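Local atomic coordinates of uncharacterized protein lp_0118 (Lactobacillus plantarum, PDB entry 3K2Y), a protein that is uncharacterized but, as a HIRAN-domain protein with a small antiparallel beta barrel, probably binds nucleic acid. Residues 52-55 and 56-60; 61-65 and 66-70; 72-76 and 77-81. All coordinates share one frame; numbering follows the deposited sequence.

Interaction 1 (52-55 and 56-60)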
loop_
_atom_site.group_PDB
_atom_site.type_symbol
_atom_site.label_atom_id
_atom_site.label_comp_id
_atom_site.label_asym_id
_atom_site.label_seq_id
_atom_site.Cartn_x
_atom_site.Cartn_y
_atom_site.Cartn_z
ATOM N N VAL A 52 -0.384 -11.564 0.509
ATOM C CA VAL A 52 -0.107 -12.990 0.450
ATOM C C VAL A 52 0.918 -13.344 1.525
ATOM O O VAL A 52 1.800 -12.540 1.843
ATOM C CB VAL A 52 0.430 -13.382 -0.944
ATOM C CG1 VAL A 52 0.580 -14.898 -1.048
ATOM C CG2 VAL A 52 -0.517 -12.854 -2.021
ATOM N N TRP A 53 0.793 -14.539 2.093
ATOM C CA TRP A 53 1.703 -14.967 3.145
ATOM C C TRP A 53 2.060 -16.447 3.074
ATOM O O TRP A 53 1.357 -17.243 2.450
ATOM C CB TRP A 53 1.092 -14.674 4.516
ATOM C CG TRP A 53 0.638 -13.262 4.702
ATOM C CD1 TRP A 53 -0.433 -12.658 4.107
ATOM C CD2 TRP A 53 1.227 -12.279 5.559
ATOM N NE1 TRP A 53 -0.550 -11.362 4.543
ATOM C CE2 TRP A 53 0.455 -11.100 5.434
ATOM C CE3 TRP A 53 2.332 -12.279 6.423
ATOM C CZ2 TRP A 53 0.753 -9.931 6.142
ATOM C CZ3 TRP A 53 2.630 -11.115 7.129
ATOM C CH2 TRP A 53 1.841 -9.956 6.983
ATOM N N THR A 54 3.166 -16.797 3.722
ATOM C CA THR A 54 3.642 -18.173 3.782
ATOM C C THR A 54 2.891 -18.871 4.905
ATOM O O THR A 54 2.268 -18.215 5.742
ATOM C CB THR A 54 5.153 -18.226 4.093
ATOM O OG1 THR A 54 5.885 -17.687 2.987
ATOM C CG2 THR A 54 5.605 -19.659 4.336
ATOM N N LEU A 55 2.943 -20.198 4.924
ATOM C CA LEU A 55 2.262 -20.954 5.968
ATOM C C LEU A 55 2.855 -20.601 7.326
ATOM O O LEU A 55 2.209 -20.781 8.355
ATOM C CB LEU A 55 2.391 -22.461 5.714
ATOM C CG LEU A 55 1.650 -22.997 4.489
ATOM C CD1 LEU A 55 1.833 -24.506 4.398
ATOM C CD2 LEU A 55 0.166 -22.635 4.588
ATOM N N GLN A 56 4.089 -20.100 7.318
ATOM C CA GLN A 56 4.772 -19.705 8.547
ATOM C C GLN A 56 4.417 -18.266 8.892
ATOM O O GLN A 56 4.865 -17.729 9.903
ATOM C CB GLN A 56 6.293 -19.850 8.393
ATOM C CG GLN A 56 6.816 -21.271 8.618
ATOM C CD GLN A 56 6.164 -22.297 7.702
ATOM O OE1 GLN A 56 6.283 -22.219 6.478
ATOM N NE2 GLN A 56 5.469 -23.264 8.293
ATOM N N HIS A 57 3.609 -17.653 8.033
ATOM C CA HIS A 57 3.152 -16.287 8.231
ATOM C C HIS A 57 4.208 -15.219 7.974
ATOM O O HIS A 57 4.432 -14.338 8.800
ATOM C CB HIS A 57 2.582 -16.141 9.641
ATOM C CG HIS A 57 1.439 -17.064 9.917
ATOM N ND1 HIS A 57 0.200 -16.905 9.335
ATOM C CD2 HIS A 57 1.359 -18.182 10.677
ATOM C CE1 HIS A 57 -0.595 -17.886 9.724
ATOM N NE2 HIS A 57 0.083 -18.675 10.538
ATOM N N ALA A 58 4.852 -15.310 6.816
ATOM C CA ALA A 58 5.859 -14.339 6.410
ATOM C C ALA A 58 5.293 -13.693 5.154
ATOM O O ALA A 58 4.963 -14.384 4.190
ATOM C CB ALA A 58 7.180 -15.035 6.105
ATOM N N LYS A 59 5.173 -12.369 5.166
ATOM C CA LYS A 59 4.612 -11.655 4.028
ATOM C C LYS A 59 5.413 -11.851 2.749
ATOM O O LYS A 59 6.642 -11.859 2.766
ATOM C CB LYS A 59 4.497 -10.168 4.351
ATOM C CG LYS A 59 3.622 -9.399 3.382
ATOM C CD LYS A 59 3.401 -7.981 3.857
ATOM C CE LYS A 59 2.303 -7.302 3.054
ATOM N NZ LYS A 59 2.019 -5.930 3.558
ATOM N N LEU A 60 4.695 -12.014 1.640
ATOM C CA LEU A 60 5.299 -12.209 0.328
ATOM C C LEU A 60 4.984 -11.045 -0.596
ATOM O O LEU A 60 5.746 -10.753 -1.519
ATOM C CB LEU A 60 4.783 -13.501 -0.306
ATOM C CG LEU A 60 5.466 -14.819 0.058
ATOM C CD1 LEU A 60 5.563 -14.958 1.556
ATOM C CD2 LEU A 60 4.677 -15.968 -0.534
#
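Q56 folds back on T54 at the tip of a beta hairpin that joins strands 50-53 and 59-63 of the HIRAN-domain barrel. Its chain is kinked about the CB-CG bond (chi2 57°), and the amide oxygen OE1 lies 3.4 Å from T54 CG2. At H57 a type I turn running from T54 closes: H57 N bonds to T54 O at 2.7 Å, approaching from above the carbonyl plane. The imidazole has L55 O over one face, offset toward the rim. A58 adds a backbone bond, T54 N to A58 O, although the position of that oxygen is less sure. K59 pairs with W53 in an antiparallel non-hydrogen-bonded pair. K59 CG stands anti to its own N (chi1 -166°), and the extended chain crosses the indole at a slant before its end leads away. K59 CB sits over the face of the six-membered ring, 3.6 Å from its centroid, in a CH-pi contact. The polar ends turn to other partners: W53 NE1 to S51 OG, and K59 NZ to Y62 OH. L60 is buried and packs loosely on V52, with L60 CD2 4.3 Å from V52 CG1. The strands are joined here by L60 N donating to V52 O at 2.9 Å, an N-H...O angle of 163°.

Interaction 2 (61-65 and 66-70)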
loop_
_atom_site.group_PDB
_atom_site.type_symbol
_atom_site.label_atom_id
_atom_site.label_comp_id
_atom_site.label_asym_id
_atom_site.label_seq_id
_atom_site.Cartn_x
_atom_site.Cartn_y
_atom_site.Cartn_z
ATOM N N GLY A 61 3.852 -10.390 -0.351
ATOM C CA GLY A 61 3.458 -9.265 -1.178
ATOM C C GLY A 61 1.955 -9.096 -1.270
ATOM O O GLY A 61 1.242 -9.285 -0.288
ATOM N N TYR A 62 1.474 -8.734 -2.458
ATOM C CA TYR A 62 0.048 -8.528 -2.689
ATOM C C TYR A 62 -0.401 -9.103 -4.015
ATOM O O TYR A 62 0.415 -9.351 -4.902
ATOM C CB TYR A 62 -0.290 -7.036 -2.698
ATOM C CG TYR A 62 -0.239 -6.380 -1.348
ATOM C CD1 TYR A 62 0.968 -5.963 -0.794
ATOM C CD2 TYR A 62 -1.402 -6.211 -0.602
ATOM C CE1 TYR A 62 1.016 -5.396 0.475
ATOM C CE2 TYR A 62 -1.366 -5.649 0.663
ATOM C CZ TYR A 62 -0.157 -5.246 1.199
ATOM O OH TYR A 62 -0.128 -4.727 2.469
ATOM N N ILE A 63 -1.710 -9.314 -4.145
ATOM C CA ILE A 63 -2.277 -9.803 -5.400
ATOM C C ILE A 63 -2.245 -8.555 -6.276
ATOM O O ILE A 63 -2.659 -7.488 -5.828
ATOM C CB ILE A 63 -3.762 -10.231 -5.248
ATOM C CG1 ILE A 63 -3.905 -11.339 -4.198
ATOM C CG2 ILE A 63 -4.310 -10.679 -6.601
ATOM C CD1 ILE A 63 -3.405 -12.692 -4.638
ATOM N N ALA A 64 -1.754 -8.679 -7.505
ATOM C CA ALA A 64 -1.682 -7.542 -8.423
ATOM C C ALA A 64 -3.006 -6.781 -8.470
ATOM O O ALA A 64 -4.079 -7.385 -8.490
ATOM C CB ALA A 64 -1.302 -8.021 -9.811
ATOM N N ARG A 65 -2.915 -5.453 -8.490
ATOM C CA ARG A 65 -4.083 -4.571 -8.514
ATOM C C ARG A 65 -5.069 -4.833 -9.654
ATOM O O ARG A 65 -6.271 -4.600 -9.504
ATOM C CB ARG A 65 -3.628 -3.107 -8.553
ATOM C CG ARG A 65 -4.761 -2.093 -8.612
ATOM C CD ARG A 65 -4.236 -0.670 -8.514
ATOM N NE ARG A 65 -3.687 -0.377 -7.192
ATOM C CZ ARG A 65 -3.034 0.739 -6.879
ATOM N NH1 ARG A 65 -2.840 1.680 -7.796
ATOM N NH2 ARG A 65 -2.575 0.918 -5.649
ATOM N N TYR A 66 -4.567 -5.315 -10.788
ATOM C CA TYR A 66 -5.432 -5.606 -11.929
ATOM C C TYR A 66 -6.060 -7.003 -11.827
ATOM O O TYR A 66 -6.615 -7.513 -12.801
ATOM C CB TYR A 66 -4.639 -5.473 -13.234
ATOM C CG TYR A 66 -3.438 -6.379 -13.306
ATOM C CD1 TYR A 66 -3.536 -7.662 -13.840
ATOM C CD2 TYR A 66 -2.206 -5.968 -12.795
ATOM C CE1 TYR A 66 -2.437 -8.519 -13.861
ATOM C CE2 TYR A 66 -1.103 -6.815 -12.810
ATOM C CZ TYR A 66 -1.225 -8.087 -13.342
ATOM O OH TYR A 66 -0.134 -8.924 -13.344
ATOM N N GLN A 67 -5.971 -7.608 -10.644
ATOM C CA GLN A 67 -6.533 -8.938 -10.391
ATOM C C GLN A 67 -7.195 -8.944 -9.011
ATOM O O GLN A 67 -7.623 -9.984 -8.514
ATOM C CB GLN A 67 -5.424 -10.000 -10.429
ATOM C CG GLN A 67 -4.570 -9.960 -11.681
ATOM C CD GLN A 67 -3.510 -11.046 -11.722
ATOM O OE1 GLN A 67 -2.677 -11.155 -10.821
ATOM N NE2 GLN A 67 -3.533 -11.851 -12.778
ATOM N N ASN A 68 -7.272 -7.760 -8.413
ATOM C CA ASN A 68 -7.837 -7.551 -7.080
ATOM C C ASN A 68 -9.336 -7.740 -6.901
ATOM O O ASN A 68 -9.780 -8.665 -6.223
ATOM C CB ASN A 68 -7.481 -6.142 -6.602
ATOM C CG ASN A 68 -6.390 -6.143 -5.581
ATOM O OD1 ASN A 68 -5.834 -5.098 -5.248
ATOM N ND2 ASN A 68 -6.078 -7.325 -5.057
ATOM N N GLN A 69 -10.093 -6.815 -7.489
ATOM C CA GLN A 69 -11.552 -6.766 -7.424
ATOM C C GLN A 69 -12.330 -8.064 -7.217
ATOM O O GLN A 69 -13.011 -8.223 -6.204
ATOM C CB GLN A 69 -12.091 -6.051 -8.672
ATOM C CG GLN A 69 -13.586 -6.208 -8.898
ATOM C CD GLN A 69 -13.924 -6.484 -10.354
ATOM O OE1 GLN A 69 -13.629 -5.675 -11.238
ATOM N NE2 GLN A 69 -14.542 -7.634 -10.611
ATOM N N PRO A 70 -12.240 -9.010 -8.167
ATOM C CA PRO A 70 -12.965 -10.284 -8.058
ATOM C C PRO A 70 -12.820 -11.019 -6.727
ATOM O O PRO A 70 -13.806 -11.273 -6.034
ATOM C CB PRO A 70 -12.407 -11.105 -9.224
ATOM C CG PRO A 70 -11.988 -10.057 -10.218
ATOM C CD PRO A 70 -11.329 -9.035 -9.327
#
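A64 and Q67 meet where strand 59-63 gives way to helix 68-76, in a tight strand-to-helix connection. Two backbone hydrogen bonds hold the bend. Q67 N donates to A64 O at 2.9 Å with an angle of 142°, coming from above the carbonyl plane. N68 N reaches R65 O at 3.5 Å, a weak bond though fairly straight. Each links residues three apart, as in a turn.

The apolar contacts centre on A64. Its methyl CB lies over one face of the Y66 ring, with Y66 CE2 3.2 Å away. Y66 CG is wedged between its own backbone N and carbonyl carbon (chi1 58°), and this swings the ring back over the alanine. I63 CG2 packs against the aliphatic start of Q67, 4.0 Å from Q67 CB, and the two side chains meet at about a right angle.

The polar ends find partners beyond the bend. Q67 OE1 passes 3.6 Å from A64 CB and accepts a hydrogen bond from T12 N, so the glutamine amide is held against strand 4-14. R65 points away overall, although its CB still touches Y66 N, and its NE makes a long, weak ion pair with D46.

In the barrel, strand 59-63 lies between strands 4-14 and 50-53. A64 continues the backbone pairing with T12. I63 packs on V11 of strand 4-14 and on I50 and V52 of strand 50-53. Y66 touches T12, and the chain then leaves the sheet into helix 68-76.

Interaction 3 (72-76 and 77-81)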
loop_
_atom_site.group_PDB
_atom_site.type_symbol
_atom_site.label_atom_id
_atom_site.label_comp_id
_atom_site.label_asym_id
_atom_site.label_seq_id
_atom_site.Cartn_x
_atom_site.Cartn_y
_atom_site.Cartn_z
ATOM N N ALA A 72 -11.454 -9.963 -4.015
ATOM C CA ALA A 72 -11.747 -9.061 -2.910
ATOM C C ALA A 72 -13.228 -9.161 -2.565
ATOM O O ALA A 72 -13.603 -9.183 -1.393
ATOM C CB ALA A 72 -11.396 -7.631 -3.297
ATOM N N THR A 73 -14.064 -9.233 -3.596
ATOM C CA THR A 73 -15.508 -9.337 -3.410
ATOM C C THR A 73 -15.885 -10.695 -2.817
ATOM O O THR A 73 -16.727 -10.776 -1.921
ATOM C CB THR A 73 -16.256 -9.147 -4.749
ATOM O OG1 THR A 73 -15.865 -7.903 -5.342
ATOM C CG2 THR A 73 -17.767 -9.141 -4.523
ATOM N N LEU A 74 -15.256 -11.759 -3.314
ATOM C CA LEU A 74 -15.532 -13.104 -2.810
ATOM C C LEU A 74 -15.170 -13.254 -1.338
ATOM O O LEU A 74 -15.907 -13.881 -0.575
ATOM C CB LEU A 74 -14.763 -14.152 -3.618
ATOM C CG LEU A 74 -15.139 -14.298 -5.092
ATOM C CD1 LEU A 74 -14.292 -15.395 -5.727
ATOM C CD2 LEU A 74 -16.623 -14.625 -5.211
ATOM N N MET A 75 -14.031 -12.689 -0.942
ATOM C CA MET A 75 -13.579 -12.776 0.441
ATOM C C MET A 75 -14.510 -11.993 1.365
ATOM O O MET A 75 -14.710 -12.378 2.518
ATOM C CB MET A 75 -12.120 -12.279 0.563
ATOM C CG MET A 75 -11.086 -13.264 -0.017
ATOM S SD MET A 75 -9.356 -12.690 -0.244
ATOM C CE MET A 75 -8.671 -12.960 1.390
ATOM N N ASP A 76 -15.092 -10.909 0.855
ATOM C CA ASP A 76 -16.017 -10.102 1.653
ATOM C C ASP A 76 -17.336 -10.829 1.865
ATOM O O ASP A 76 -18.107 -10.483 2.759
ATOM C CB ASP A 76 -16.298 -8.754 0.986
ATOM C CG ASP A 76 -15.151 -7.782 1.138
ATOM O OD1 ASP A 76 -14.401 -7.899 2.135
ATOM O OD2 ASP A 76 -15.006 -6.893 0.272
ATOM N N GLN A 77 -17.592 -11.835 1.035
ATOM C CA GLN A 77 -18.814 -12.622 1.140
ATOM C C GLN A 77 -18.602 -13.815 2.065
ATOM O O GLN A 77 -19.472 -14.679 2.175
ATOM C CB GLN A 77 -19.247 -13.116 -0.239
ATOM C CG GLN A 77 -19.542 -11.998 -1.217
ATOM C CD GLN A 77 -19.904 -12.514 -2.591
ATOM O OE1 GLN A 77 -19.962 -11.748 -3.552
ATOM N NE2 GLN A 77 -20.154 -13.815 -2.693
ATOM N N GLY A 78 -17.435 -13.859 2.707
ATOM C CA GLY A 78 -17.117 -14.934 3.632
ATOM C C GLY A 78 -16.383 -16.131 3.051
ATOM O O GLY A 78 -16.028 -17.057 3.784
ATOM N N GLN A 79 -16.145 -16.131 1.742
ATOM C CA GLN A 79 -15.457 -17.256 1.113
ATOM C C GLN A 79 -14.024 -17.402 1.617
ATOM O O GLN A 79 -13.305 -16.414 1.782
ATOM C CB GLN A 79 -15.451 -17.102 -0.409
ATOM C CG GLN A 79 -16.829 -16.897 -1.022
ATOM C CD GLN A 79 -16.873 -17.257 -2.497
ATOM O OE1 GLN A 79 -15.911 -17.034 -3.234
ATOM N NE2 GLN A 79 -17.997 -17.807 -2.937
ATOM N N ARG A 80 -13.619 -18.643 1.868
ATOM C CA ARG A 80 -12.273 -18.930 2.348
ATOM C C ARG A 80 -11.363 -19.195 1.151
ATOM O O ARG A 80 -11.504 -20.202 0.459
ATOM C CB ARG A 80 -12.300 -20.139 3.295
ATOM C CG ARG A 80 -13.178 -19.920 4.528
ATOM C CD ARG A 80 -13.033 -21.041 5.550
ATOM N NE ARG A 80 -11.652 -21.193 6.009
ATOM C CZ ARG A 80 -11.267 -22.033 6.966
ATOM N NH1 ARG A 80 -12.160 -22.801 7.575
ATOM N NH2 ARG A 80 -9.989 -22.112 7.310
ATOM N N LEU A 81 -10.433 -18.275 0.914
ATOM C CA LEU A 81 -9.518 -18.377 -0.216
ATOM C C LEU A 81 -8.058 -18.553 0.163
ATOM O O LEU A 81 -7.592 -18.050 1.186
ATOM C CB LEU A 81 -9.640 -17.129 -1.098
ATOM C CG LEU A 81 -10.726 -17.033 -2.174
ATOM C CD1 LEU A 81 -12.081 -17.459 -1.636
ATOM C CD2 LEU A 81 -10.764 -15.603 -2.686
HETATM O O HOH W 1 -13.566 -14.357 4.185
#
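L74 O takes two hydrogen bonds, from Q77 N and Q79 N, which reach it from opposite faces of its carbonyl plane. The second belongs to a Schellman motif that ends helix 68-76. Q79 N lies 3.2 Å from L74 O, and G78 N lies 3.1 Å from M75 O. G78, with positive phi (92°), is the C-prime residue and turns the chain toward strand 80-87. A water bridges the turn, donating to M75 O and to Q79 O.

The side chains follow the same fold-back. The Q79 chain is extended beyond CG and runs across L74, so that Q79 OE1 comes 3.1 Å from L74 CB and 3.2 Å from L74 CD2. Q77 CG lies against T73 O, and Q77 OE1 is 3.5 Å from T73 CG2. Deeper in, L81 CD2 packs on M75 CG at 3.6 Å. Both residues also touch L37 of strand 34-39. D76 carries a salt bridge to R39 of that strand, and T73 OG1 bonds to Q69 O.

Two last-turn carbonyls are therefore satisfied by the returning chain and a water. Backbone bonding fixes the exit from the helix, while L81 gives apolar contact to M75 and, more distantly, to L74.

How the interactions relate
The three contacts come in series along the chain; none nests in or crosses another. Interaction 1 closes the hairpin between strands 50-53 and 59-63. Strand 59-63 then runs straight into interaction 2, where the chain leaves the barrel and enters helix 68-76. These two touch across the hairpin: V52 N probably bonds to G61 O, and V52 CG2 packs on I63 CD1. The helix continues into interaction 3, which ends it and returns the chain to the sheet as strand 80-87. The centres of interactions 1 and 3 lie about 19 Å apart, without touching. Together the contacts trace strand, strand, helix and strand, with the helix bridging two strands of one closed sheet.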